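Local atomic coordinates of glycosyl transferase (Staphylococcus aureus, PDB entry 5U02), a protein that belongs to the TarS family of glycosyltransferases, its modelled chain joining a largely helical linker region to two mainly beta C-terminal domains of the E-set class. Residues Phe253-Pro258 with Tyr270-Thr275; Ser175-His180 with Pro208-Trp213. All blocks are in the same frame, centred on the assembly; numbering follows the deposited sequence.

Interaction 1 (Phe253-Pro258 with Tyr270-Thr275)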
loop_
_atom_site.group_PDB
_atom_site.type_symbol
_atom_site.label_atom_id
_atom_site.label_comp_id
_atom_site.label_asym_id
_atom_site.label_seq_id
_atom_site.Cartn_x
_atom_site.Cartn_y
_atom_site.Cartn_z
ATOM N N PHE A 253 8.977 -29.934 7.243
ATOM C CA PHE A 253 10.030 -29.093 6.698
ATOM C C PHE A 253 9.948 -29.045 5.179
ATOM O O PHE A 253 9.613 -30.042 4.530
ATOM C CB PHE A 253 11.404 -29.591 7.136
ATOM C CG PHE A 253 11.724 -29.269 8.563
ATOM C CD1 PHE A 253 12.330 -28.068 8.894
ATOM C CD2 PHE A 253 11.403 -30.158 9.577
ATOM C CE1 PHE A 253 12.622 -27.764 10.206
ATOM C CE2 PHE A 253 11.695 -29.859 10.891
ATOM C CZ PHE A 253 12.303 -28.659 11.205
ATOM N N TYR A 254 10.257 -27.874 4.626
ATOM C CA TYR A 254 10.211 -27.632 3.193
ATOM C C TYR A 254 11.414 -26.797 2.794
ATOM O O TYR A 254 12.045 -26.139 3.627
ATOM C CB TYR A 254 8.933 -26.894 2.772
ATOM C CG TYR A 254 7.638 -27.584 3.151
ATOM C CD1 TYR A 254 7.133 -27.494 4.440
ATOM C CD2 TYR A 254 6.903 -28.289 2.206
ATOM C CE1 TYR A 254 5.940 -28.112 4.787
ATOM C CE2 TYR A 254 5.710 -28.906 2.543
ATOM C CZ TYR A 254 5.237 -28.815 3.835
ATOM O OH TYR A 254 4.057 -29.427 4.174
ATOM N N ARG A 255 11.725 -26.827 1.501
ATOM C CA ARG A 255 12.695 -25.915 0.920
ATOM C C ARG A 255 11.985 -25.008 -0.073
ATOM O O ARG A 255 11.074 -25.443 -0.787
ATOM C CB ARG A 255 13.856 -26.660 0.237
ATOM C CG ARG A 255 13.475 -27.589 -0.918
ATOM C CD ARG A 255 14.741 -28.111 -1.599
ATOM N NE ARG A 255 14.503 -29.216 -2.527
ATOM C CZ ARG A 255 14.371 -29.073 -3.842
ATOM N NH1 ARG A 255 14.442 -27.864 -4.386
ATOM N NH2 ARG A 255 14.167 -30.132 -4.619
ATOM N N LEU A 256 12.380 -23.735 -0.075
ATOM C CA LEU A 256 11.957 -22.760 -1.075
ATOM C C LEU A 256 13.191 -22.458 -1.913
ATOM O O LEU A 256 14.189 -21.943 -1.393
ATOM C CB LEU A 256 11.393 -21.498 -0.425
ATOM C CG LEU A 256 10.830 -20.392 -1.318
ATOM C CD1 LEU A 256 9.692 -20.937 -2.144
ATOM C CD2 LEU A 256 10.352 -19.190 -0.499
ATOM N N THR A 257 13.137 -22.803 -3.194
ATOM C CA THR A 257 14.311 -22.760 -4.066
ATOM C C THR A 257 14.053 -21.830 -5.238
ATOM O O THR A 257 13.257 -22.175 -6.132
ATOM C CB THR A 257 14.654 -24.163 -4.576
ATOM O OG1 THR A 257 14.831 -25.053 -3.466
ATOM C CG2 THR A 257 15.933 -24.141 -5.410
ATOM N N PRO A 258 14.667 -20.649 -5.282
ATOM C CA PRO A 258 14.621 -19.850 -6.509
ATOM C C PRO A 258 15.393 -20.539 -7.619
ATOM O O PRO A 258 16.397 -21.216 -7.381
ATOM C CB PRO A 258 15.291 -18.528 -6.108
ATOM C CG PRO A 258 15.215 -18.494 -4.608
ATOM C CD PRO A 258 15.317 -19.928 -4.175
ATOM N N TYR A 270 10.420 -22.696 -6.349
ATOM C CA TYR A 270 10.056 -24.100 -6.200
ATOM C C TYR A 270 9.899 -24.414 -4.717
ATOM O O TYR A 270 10.826 -24.188 -3.930
ATOM C CB TYR A 270 11.114 -25.000 -6.842
ATOM C CG TYR A 270 10.718 -26.451 -6.986
ATOM C CD1 TYR A 270 9.855 -26.860 -7.994
ATOM C CD2 TYR A 270 11.232 -27.420 -6.133
ATOM C CE1 TYR A 270 9.499 -28.195 -8.137
ATOM C CE2 TYR A 270 10.881 -28.756 -6.267
ATOM C CZ TYR A 270 10.019 -29.133 -7.268
ATOM O OH TYR A 270 9.676 -30.456 -7.400
ATOM N N PHE A 271 8.730 -24.936 -4.347
ATOM C CA PHE A 271 8.382 -25.255 -2.966
ATOM C C PHE A 271 8.060 -26.742 -2.871
ATOM O O PHE A 271 7.130 -27.221 -3.531
ATOM C CB PHE A 271 7.192 -24.411 -2.501
ATOM C CG PHE A 271 6.831 -24.604 -1.056
ATOM C CD1 PHE A 271 7.574 -23.997 -0.057
ATOM C CD2 PHE A 271 5.740 -25.384 -0.695
ATOM C CE1 PHE A 271 7.244 -24.171 1.277
ATOM C CE2 PHE A 271 5.399 -25.560 0.640
ATOM C CZ PHE A 271 6.150 -24.952 1.629
ATOM N N THR A 272 8.827 -27.470 -2.057
ATOM C CA THR A 272 8.635 -28.909 -1.941
ATOM C C THR A 272 9.123 -29.392 -0.581
ATOM O O THR A 272 9.948 -28.749 0.077
ATOM C CB THR A 272 9.355 -29.667 -3.064
ATOM O OG1 THR A 272 8.851 -31.006 -3.124
ATOM C CG2 THR A 272 10.855 -29.712 -2.807
ATOM N N ALA A 273 8.599 -30.545 -0.171
ATOM C CA ALA A 273 8.924 -31.121 1.126
ATOM C C ALA A 273 10.341 -31.681 1.146
ATOM O O ALA A 273 10.894 -32.077 0.117
ATOM C CB ALA A 273 7.932 -32.231 1.479
ATOM N N ILE A 274 10.932 -31.710 2.340
ATOM C CA ILE A 274 12.230 -32.330 2.570
ATOM C C ILE A 274 12.171 -33.089 3.887
ATOM O O ILE A 274 11.245 -32.931 4.686
ATOM C CB ILE A 274 13.390 -31.309 2.614
ATOM C CG1 ILE A 274 13.214 -30.352 3.793
ATOM C CG2 ILE A 274 13.505 -30.537 1.304
ATOM C CD1 ILE A 274 14.390 -29.447 4.007
ATOM N N THR A 275 13.181 -33.926 4.099
ATOM C CA THR A 275 13.463 -34.528 5.396
ATOM C C THR A 275 14.715 -33.850 5.937
ATOM O O THR A 275 15.790 -33.959 5.336
ATOM C CB THR A 275 13.664 -36.039 5.273
ATOM O OG1 THR A 275 12.424 -36.653 4.890
ATOM C CG2 THR A 275 14.120 -36.623 6.605
HETATM O O HOH W 1 9.690 -32.897 6.902
#
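The antiparallel beta hairpin of strands 252-260 and 267-274 illustrates how two paired strands can build an aromatic contact on one face and a mixed polar and apolar one on the other. On the face of L256 and F271, the phenylalanine holds CG anti to the backbone N (chi1 -176°), which swings its ring across the strands to meet that of Y254, whose side chain diverges from that of its pair mate A273. F271 CZ comes to 3.4 Å from Y254 CG, over one face of the tyrosine ring. The planes are only 13° from parallel, yet the rings are slid so far that they barely overlap, with the centroids of Y254 and F271 4.7 Å apart. L256 CD1 meets the edge of the F271 ring, so the phenylalanine is bordered by both neighbours of R255.

Along the face that carries R255, T257, Y270, T272 and I274 runs the arginine, touching the last three. Its CG takes the crowded position between backbone N and carbonyl carbon (chi1 60°), and the chain then runs extended to NE alongside T272, pointing the same way. T272 CG2 lies over one face of the guanidinium, 3.7 Å from R255 CZ, while I274 CG2 crosses the aliphatic part, 3.7 Å from R255 CG. The ring of Y270 passes obliquely by the guanidinium. R255 NH1 donates within its own plane to T257 OG1 at 3.0 Å, which helps to fix the rotation of the group; the same hydroxyl is also hydrogen-bonded to S244 OG.

Beneath these side chains the backbones of R255 and T272, and of T257 and Y270, exchange two hydrogen bonds each. Near F253 the strands are also bridged by a water that accepts from F253 N at 3.1 Å and donates to I274 O at 2.7 Å.

Interaction 2 (Ser175-His180 with Pro208-Trp213); sequences SRNKKH and PKEKIW
N177 OD1 is gripped by two donors, S175 OG at 2.7 Å and the backbone K179 N at 2.9 Å, the second closing an Asx turn. The serine hydroxyl nearly follows the C=O axis of the amide and in turn accepts from H180 N, 2.9 Å from S175 OG. This relay stiffens the tight connection, a type I turn from S175 to K178, that leads from strand 168-175 to strand 181-190.

With its oxygen so held, the amide of N177 turns its nitrogen to the carboxylate of E210, and the two groups meet tip to tip. N177 ND2 donates to E210 OE2 at 3.2 Å along a fairly straight path (161° at the hydrogen), approaching from above the carboxylate plane. E210 holds CG anti to the carbonyl carbon (chi1 -52°), against S175 CB at 3.5 Å, and a bend at chi2 then turns the carboxylate to N177. E210 OE2 also lies at the edge of the H180 imidazole. K209 CB sits squarely over one face of that ring, 4.2 Å from the H180 centroid, in a CH-pi contact, and H180 packs as well on N191 of the second subunit.

Toward the strand the backbone takes over: R176 N donates to I212 O at 3.1 Å, somewhat bent at 142°. I212 CG2 rests over a face of the R176 guanidinium, 3.5 Å from R176 NH2, and this same NH2 forms a salt bridge with D214 OD1. S175 CB and E210 CB both lie over the W213 indole, whose NE1 bonds to L207 O.

The turn therefore packs on the loop that brings the chain into strand 212-221, itself flanked by strands 168-175 and 267-274.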
loop_
_atom_site.group_PDB
_atom_site.type_symbol
_atom_site.label_atom_id
_atom_site.label_comp_id
_atom_site.label_asym_id
_atom_site.label_seq_id
_atom_site.Cartn_x
_atom_site.Cartn_y
_atom_site.Cartn_z
ATOM N N SER A 175 0.960 -19.424 -9.726
ATOM C CA SER A 175 1.262 -20.844 -9.844
ATOM C C SER A 175 1.301 -21.228 -11.315
ATOM O O SER A 175 0.649 -20.604 -12.156
ATOM C CB SER A 175 0.235 -21.694 -9.086
ATOM O OG SER A 175 -1.070 -21.584 -9.635
ATOM N N ARG A 176 2.100 -22.254 -11.630
ATOM C CA ARG A 176 2.290 -22.629 -13.029
ATOM C C ARG A 176 0.967 -22.984 -13.695
ATOM O O ARG A 176 0.756 -22.680 -14.875
ATOM C CB ARG A 176 3.284 -23.790 -13.140
ATOM C CG ARG A 176 3.402 -24.410 -14.541
ATOM C CD ARG A 176 3.991 -23.420 -15.535
ATOM N NE ARG A 176 5.144 -22.717 -14.991
ATOM C CZ ARG A 176 6.403 -23.129 -15.135
ATOM N NH1 ARG A 176 6.670 -24.255 -15.788
ATOM N NH2 ARG A 176 7.405 -22.429 -14.611
ATOM N N ASN A 177 0.050 -23.605 -12.955
ATOM C CA ASN A 177 -1.255 -23.941 -13.515
ATOM C C ASN A 177 -2.234 -22.772 -13.475
ATOM O O ASN A 177 -3.432 -22.985 -13.681
ATOM C CB ASN A 177 -1.854 -25.152 -12.788
ATOM C CG ASN A 177 -2.132 -24.887 -11.310
ATOM O OD1 ASN A 177 -2.053 -23.752 -10.829
ATOM N ND2 ASN A 177 -2.466 -25.944 -10.584
ATOM N N LYS A 178 -1.757 -21.559 -13.187
ATOM C CA LYS A 178 -2.555 -20.337 -13.132
ATOM C C LYS A 178 -3.667 -20.378 -12.084
ATOM O O LYS A 178 -4.477 -19.447 -12.018
ATOM C CB LYS A 178 -3.164 -20.000 -14.503
ATOM C CG LYS A 178 -2.229 -20.201 -15.681
ATOM C CD LYS A 178 -1.276 -19.032 -15.831
ATOM C CE LYS A 178 -0.002 -19.447 -16.549
ATOM N NZ LYS A 178 1.008 -18.356 -16.529
ATOM N N LYS A 179 -3.729 -21.418 -11.245
ATOM C CA LYS A 179 -4.871 -21.555 -10.344
ATOM C C LYS A 179 -4.756 -20.653 -9.121
ATOM O O LYS A 179 -5.765 -20.117 -8.647
ATOM C CB LYS A 179 -5.043 -23.014 -9.912
ATOM C CG LYS A 179 -5.431 -23.956 -11.047
ATOM C CD LYS A 179 -6.487 -24.957 -10.606
ATOM C CE LYS A 179 -6.987 -25.797 -11.777
ATOM N NZ LYS A 179 -6.017 -26.867 -12.139
ATOM N N HIS A 180 -3.555 -20.471 -8.592
ATOM C CA HIS A 180 -3.386 -19.726 -7.358
ATOM C C HIS A 180 -2.409 -18.575 -7.553
ATOM O O HIS A 180 -1.558 -18.588 -8.451
ATOM C CB HIS A 180 -2.930 -20.640 -6.221
ATOM C CG HIS A 180 -3.860 -21.788 -5.969
ATOM N ND1 HIS A 180 -3.680 -23.031 -6.539
ATOM C CD2 HIS A 180 -4.989 -21.872 -5.224
ATOM C CE1 HIS A 180 -4.656 -23.832 -6.149
ATOM N NE2 HIS A 180 -5.464 -23.155 -5.352
ATOM N N PRO A 208 2.017 -23.988 0.155
ATOM C CA PRO A 208 1.827 -25.435 -0.064
ATOM C C PRO A 208 0.846 -25.786 -1.164
ATOM O O PRO A 208 0.809 -26.953 -1.575
ATOM C CB PRO A 208 1.304 -25.937 1.289
ATOM C CG PRO A 208 1.688 -24.922 2.249
ATOM C CD PRO A 208 1.713 -23.615 1.547
ATOM N N LYS A 209 0.047 -24.833 -1.643
ATOM C CA LYS A 209 -0.990 -25.159 -2.614
ATOM C C LYS A 209 -0.407 -25.650 -3.928
ATOM O O LYS A 209 -1.031 -26.467 -4.614
ATOM C CB LYS A 209 -1.874 -23.940 -2.860
ATOM C CG LYS A 209 -2.549 -23.412 -1.615
ATOM C CD LYS A 209 -3.125 -22.031 -1.868
ATOM C CE LYS A 209 -3.961 -21.559 -0.691
ATOM N NZ LYS A 209 -4.595 -20.249 -0.974
ATOM N N GLU A 210 0.768 -25.156 -4.309
ATOM C CA GLU A 210 1.391 -25.541 -5.567
ATOM C C GLU A 210 2.902 -25.572 -5.391
ATOM O O GLU A 210 3.456 -24.967 -4.472
ATOM C CB GLU A 210 1.014 -24.590 -6.714
ATOM C CG GLU A 210 -0.484 -24.362 -6.901
ATOM C CD GLU A 210 -1.164 -25.502 -7.629
ATOM O OE1 GLU A 210 -0.487 -26.193 -8.423
ATOM O OE2 GLU A 210 -2.377 -25.702 -7.406
ATOM N N LYS A 211 3.568 -26.284 -6.297
ATOM C CA LYS A 211 5.017 -26.419 -6.201
ATOM C C LYS A 211 5.737 -25.300 -6.939
ATOM O O LYS A 211 6.768 -24.811 -6.467
ATOM C CB LYS A 211 5.461 -27.779 -6.742
ATOM C CG LYS A 211 4.854 -28.974 -6.017
ATOM C CD LYS A 211 5.910 -30.001 -5.634
ATOM C CE LYS A 211 6.270 -30.869 -6.826
ATOM N NZ LYS A 211 6.989 -32.121 -6.438
ATOM N N ILE A 212 5.215 -24.881 -8.091
ATOM C CA ILE A 212 5.880 -23.915 -8.957
ATOM C C ILE A 212 5.152 -22.581 -8.864
ATOM O O ILE A 212 3.951 -22.496 -9.146
ATOM C CB ILE A 212 5.931 -24.409 -10.412
ATOM C CG1 ILE A 212 6.675 -25.743 -10.498
ATOM C CG2 ILE A 212 6.600 -23.369 -11.291
ATOM C CD1 ILE A 212 6.580 -26.408 -11.873
ATOM N N TRP A 213 5.889 -21.535 -8.488
ATOM C CA TRP A 213 5.370 -20.174 -8.401
ATOM C C TRP A 213 6.218 -19.294 -9.309
ATOM O O TRP A 213 7.413 -19.105 -9.058
ATOM C CB TRP A 213 5.395 -19.663 -6.959
ATOM C CG TRP A 213 4.536 -20.460 -6.014
ATOM C CD1 TRP A 213 4.910 -21.559 -5.295
ATOM C CD2 TRP A 213 3.157 -20.219 -5.690
ATOM N NE1 TRP A 213 3.852 -22.016 -4.545
ATOM C CE2 TRP A 213 2.766 -21.210 -4.769
ATOM C CE3 TRP A 213 2.219 -19.261 -6.088
ATOM C CZ2 TRP A 213 1.480 -21.271 -4.239
ATOM C CZ3 TRP A 213 0.937 -19.327 -5.562
ATOM C CH2 TRP A 213 0.581 -20.323 -4.647
#

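Interactions 1 and 2 come in series along the chain, the contact of 175-180 with 208-213 closing before the hairpin of 253-258 with 270-275 opens, and their centres lie 14 Å apart. They share one large antiparallel sheet, in which strand 267-274 of the later hairpin is added beside strand 212-221. The two contacts touch directly, where strand 267-274 meets the segment just before strand 212-221: F271 N is 2.9 Å from K211 O, a probable hydrogen bond, and F271 CE2 packs on P208 CA. The lead-in to strand 212-221 thus touches the turn 175-180 on one hand and strand 267-274 on the other.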